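Local structure of CDP-glucose 4,6-dehydratase (Salmonella enterica subsp. enterica serovar Typhi, 1WVG) at residues 326-331 / 350-355. The protein catalyses the NAD-dependent dehydration of CDP-D-glucose to CDP-4-dehydro-6-deoxy-D-glucose, an early step in building CDP-3,6-dideoxy-D-mannose for the lipopolysaccharide O-antigen. Residues are numbered along the deposited sequence; the frame is centred on the assembly and turned at random.
Sequences LSRIVK and ISDYMS
An interhelical salt bridge, Arg328 to Asp352, helps link the last two helices of this Rossmann-fold short-chain dehydrogenase/reductase, 322-337 and 342-355, at the protein surface. The backbones do not pack here: even the nearest CA atoms, those of Arg328 and Asp352, are 10.8 Å apart, and just 86 Å² is buried between the segments. Arg328 spans the gap with a chain extended from CG to NE. Its guanidinium offers an edge to a single carboxylate oxygen. Arg328 NH1 donates to Asp352 OD2 over 2.8 Å with an N-H...O angle of 162°, whereas the second bond, Arg328 NH2 to Asp352 OD2 at 3.3 Å, is bent and weak. The guanidinium and carboxylate planes lie 63° apart, which excludes a coplanar two-oxygen fork. The stronger partner of Arg328 NH1 is Glu349 OE2, on the same helix as Asp352, while Arg328 NE bridges to Glu324 OE1 on its own helix, so three carboxylates probably share the charge and restrict the rotation of the head. Trp320 adds a cation-pi contact with Arg328 and also touches Asp352 and, edge to face, Tyr353. Inward, the two helices rest on different parts of the fold: Leu326 on helices 207-216 and 272-283, Ile350 on helix 20-31. At the bridge itself, Asp352 OD2 receives Arg328 NH1 on its anti side, with NH1 15° out of the carboxylate plane.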
ATOM      1  N   LEU A 326     -26.197 -25.092   5.133  1.00 25.23           N
ATOM      2  CA  LEU A 326     -27.501 -24.927   4.499  1.00 21.53           C
ATOM      3  C   LEU A 326     -28.469 -26.032   4.883  1.00 28.34           C
ATOM      4  O   LEU A 326     -29.666 -25.853   5.127  1.00 23.46           O
ATOM      5  CB  LEU A 326     -27.304 -24.867   2.980  1.00 22.92           C
ATOM      6  CG  LEU A 326     -26.677 -23.546   2.562  1.00 24.59           C
ATOM      7  CD1 LEU A 326     -26.632 -23.490   1.045  1.00 25.61           C
ATOM      8  CD2 LEU A 326     -27.476 -22.356   3.108  1.00 23.29           C
ATOM      9  N   SER A 327     -27.926 -27.214   4.972  1.00 23.13           N
ATOM     10  CA  SER A 327     -28.767 -28.310   5.330  1.00 29.73           C
ATOM     11  C   SER A 327     -29.379 -28.152   6.715  1.00 30.38           C
ATOM     12  O   SER A 327     -30.574 -28.356   6.924  1.00 33.41           O
ATOM     13  CB  SER A 327     -28.003 -29.591   5.193  1.00 25.42           C
ATOM     14  OG  SER A 327     -28.776 -30.580   5.831  1.00 57.59           O
ATOM     15  N   ARG A 328     -28.539 -27.756   7.660  1.00 29.31           N
ATOM     16  CA  ARG A 328     -28.941 -27.538   9.032  1.00 27.77           C
ATOM     17  C   ARG A 328     -29.932 -26.408   9.175  1.00 24.70           C
ATOM     18  O   ARG A 328     -30.813 -26.503  10.015  1.00 31.42           O
ATOM     19  CB  ARG A 328     -27.744 -27.247   9.923  1.00 25.30           C
ATOM     20  CG  ARG A 328     -27.017 -28.519  10.311  1.00 18.69           C
ATOM     21  CD  ARG A 328     -25.646 -28.236  10.925  1.00 36.03           C
ATOM     22  NE  ARG A 328     -24.963 -29.426  11.460  1.00 30.24           N
ATOM     23  CZ  ARG A 328     -25.336 -30.135  12.553  1.00 33.23           C
ATOM     24  NH1 ARG A 328     -26.395 -29.816  13.290  1.00 29.44           N
ATOM     25  NH2 ARG A 328     -24.615 -31.190  12.929  1.00 36.87           N
ATOM     26  N   ILE A 329     -29.799 -25.347   8.377  1.00 15.72           N
ATOM     27  CA  ILE A 329     -30.756 -24.232   8.464  1.00 21.47           C
ATOM     28  C   ILE A 329     -32.167 -24.685   8.102  1.00 30.13           C
ATOM     29  O   ILE A 329     -33.175 -24.247   8.676  1.00 29.43           O
ATOM     30  CB  ILE A 329     -30.383 -23.137   7.481  1.00 23.57           C
ATOM     31  CG1 ILE A 329     -29.144 -22.455   7.995  1.00 35.07           C
ATOM     32  CG2 ILE A 329     -31.436 -22.061   7.300  1.00 14.22           C
ATOM     33  CD1 ILE A 329     -28.694 -21.374   7.018  1.00 58.78           C
ATOM     34  N   VAL A 330     -32.197 -25.551   7.085  1.00 36.09           N
ATOM     35  CA  VAL A 330     -33.424 -26.117   6.553  1.00 37.20           C
ATOM     36  C   VAL A 330     -34.129 -26.983   7.572  1.00 32.70           C
ATOM     37  O   VAL A 330     -35.306 -26.871   7.861  1.00 34.32           O
ATOM     38  CB  VAL A 330     -33.088 -26.975   5.364  1.00 46.64           C
ATOM     39  CG1 VAL A 330     -34.185 -28.030   5.238  1.00 45.29           C
ATOM     40  CG2 VAL A 330     -33.004 -26.085   4.116  1.00 47.90           C
ATOM     41  N   LYS A 331     -33.363 -27.872   8.120  1.00 27.40           N
ATOM     42  CA  LYS A 331     -33.864 -28.735   9.122  1.00 21.77           C
ATOM     43  C   LYS A 331     -34.433 -27.912  10.222  1.00 29.06           C
ATOM     44  O   LYS A 331     -35.540 -28.173  10.664  1.00 35.55           O
ATOM     45  CB  LYS A 331     -32.750 -29.599   9.657  1.00 28.17           C
ATOM     46  CG  LYS A 331     -32.669 -30.866   8.827  1.00 56.44           C
ATOM     47  CD  LYS A 331     -31.529 -31.808   9.175  1.00 59.89           C
ATOM     48  CE  LYS A 331     -31.199 -32.705   7.987  1.00 43.77           C
ATOM     49  NZ  LYS A 331     -29.954 -33.489   8.175  1.00100.00           N
ATOM     50  N   ILE A 350     -25.869 -26.387  19.045  1.00 29.10           N
ATOM     51  CA  ILE A 350     -24.710 -25.929  19.826  1.00 27.12           C
ATOM     52  C   ILE A 350     -23.900 -27.173  20.225  1.00 35.91           C
ATOM     53  O   ILE A 350     -22.692 -27.279  20.040  1.00 29.38           O
ATOM     54  CB  ILE A 350     -25.150 -25.074  21.031  1.00 28.33           C
ATOM     55  CG1 ILE A 350     -25.870 -23.786  20.644  1.00 22.53           C
ATOM     56  CG2 ILE A 350     -24.019 -24.772  22.008  1.00 25.61           C
ATOM     57  CD1 ILE A 350     -26.059 -22.809  21.816  1.00 23.14           C
ATOM     58  N   SER A 351     -24.602 -28.196  20.716  1.00 29.23           N
ATOM     59  CA  SER A 351     -23.915 -29.409  21.103  1.00 31.27           C
ATOM     60  C   SER A 351     -23.224 -30.112  19.933  1.00 32.43           C
ATOM     61  O   SER A 351     -22.109 -30.612  20.003  1.00 30.65           O
ATOM     62  CB  SER A 351     -24.908 -30.367  21.744  1.00 38.24           C
ATOM     63  OG  SER A 351     -24.932 -31.555  20.969  1.00 67.37           O
ATOM     64  N   ASP A 352     -23.925 -30.179  18.830  1.00 32.77           N
ATOM     65  CA  ASP A 352     -23.387 -30.816  17.652  1.00 38.21           C
ATOM     66  C   ASP A 352     -22.151 -30.067  17.217  1.00 38.99           C
ATOM     67  O   ASP A 352     -21.181 -30.639  16.760  1.00 27.55           O
ATOM     68  CB  ASP A 352     -24.401 -30.668  16.490  1.00 50.86           C
ATOM     69  CG  ASP A 352     -25.563 -31.624  16.510  1.00 62.61           C
ATOM     70  OD1 ASP A 352     -25.595 -32.558  17.286  1.00 74.54           O
ATOM     71  OD2 ASP A 352     -26.512 -31.360  15.612  1.00 32.97           O
ATOM     72  N   TYR A 353     -22.233 -28.745  17.305  1.00 30.29           N
ATOM     73  CA  TYR A 353     -21.114 -27.947  16.887  1.00 26.51           C
ATOM     74  C   TYR A 353     -19.976 -28.204  17.810  1.00 28.03           C
ATOM     75  O   TYR A 353     -18.841 -28.352  17.375  1.00 32.60           O
ATOM     76  CB  TYR A 353     -21.395 -26.430  16.819  1.00 30.55           C
ATOM     77  CG  TYR A 353     -20.273 -25.579  16.216  1.00 26.13           C
ATOM     78  CD1 TYR A 353     -20.219 -25.285  14.854  1.00 26.48           C
ATOM     79  CD2 TYR A 353     -19.284 -25.022  17.028  1.00 27.44           C
ATOM     80  CE1 TYR A 353     -19.218 -24.475  14.321  1.00 37.34           C
ATOM     81  CE2 TYR A 353     -18.240 -24.253  16.514  1.00 19.77           C
ATOM     82  CZ  TYR A 353     -18.211 -23.981  15.150  1.00 31.55           C
ATOM     83  OH  TYR A 353     -17.216 -23.186  14.632  1.00 36.99           O
ATOM     84  N   MET A 354     -20.291 -28.234  19.085  1.00 25.86           N
ATOM     85  CA  MET A 354     -19.231 -28.479  20.038  1.00 30.66           C
ATOM     86  C   MET A 354     -18.593 -29.836  19.801  1.00 45.99           C
ATOM     87  O   MET A 354     -17.463 -30.117  20.194  1.00 43.89           O
ATOM     88  CB  MET A 354     -19.747 -28.394  21.474  1.00 34.21           C
ATOM     89  CG  MET A 354     -20.225 -26.999  21.780  1.00 46.59           C
ATOM     90  SD  MET A 354     -19.116 -26.172  22.939  1.00 56.74           S
ATOM     91  CE  MET A 354     -20.347 -25.669  24.169  1.00 54.98           C
ATOM     92  N   SER A 355     -19.343 -30.707  19.154  1.00 53.65           N
ATOM     93  CA  SER A 355     -18.817 -32.024  18.862  1.00 53.52           C
ATOM     94  C   SER A 355     -18.009 -32.016  17.560  1.00 60.19           C
ATOM     95  O   SER A 355     -17.018 -32.733  17.463  1.00 53.89           O
ATOM     96  CB  SER A 355     -19.906 -33.086  18.877  1.00 53.79           C
ATOM     97  OG  SER A 355     -20.915 -32.688  19.785  1.00 89.73           O
TER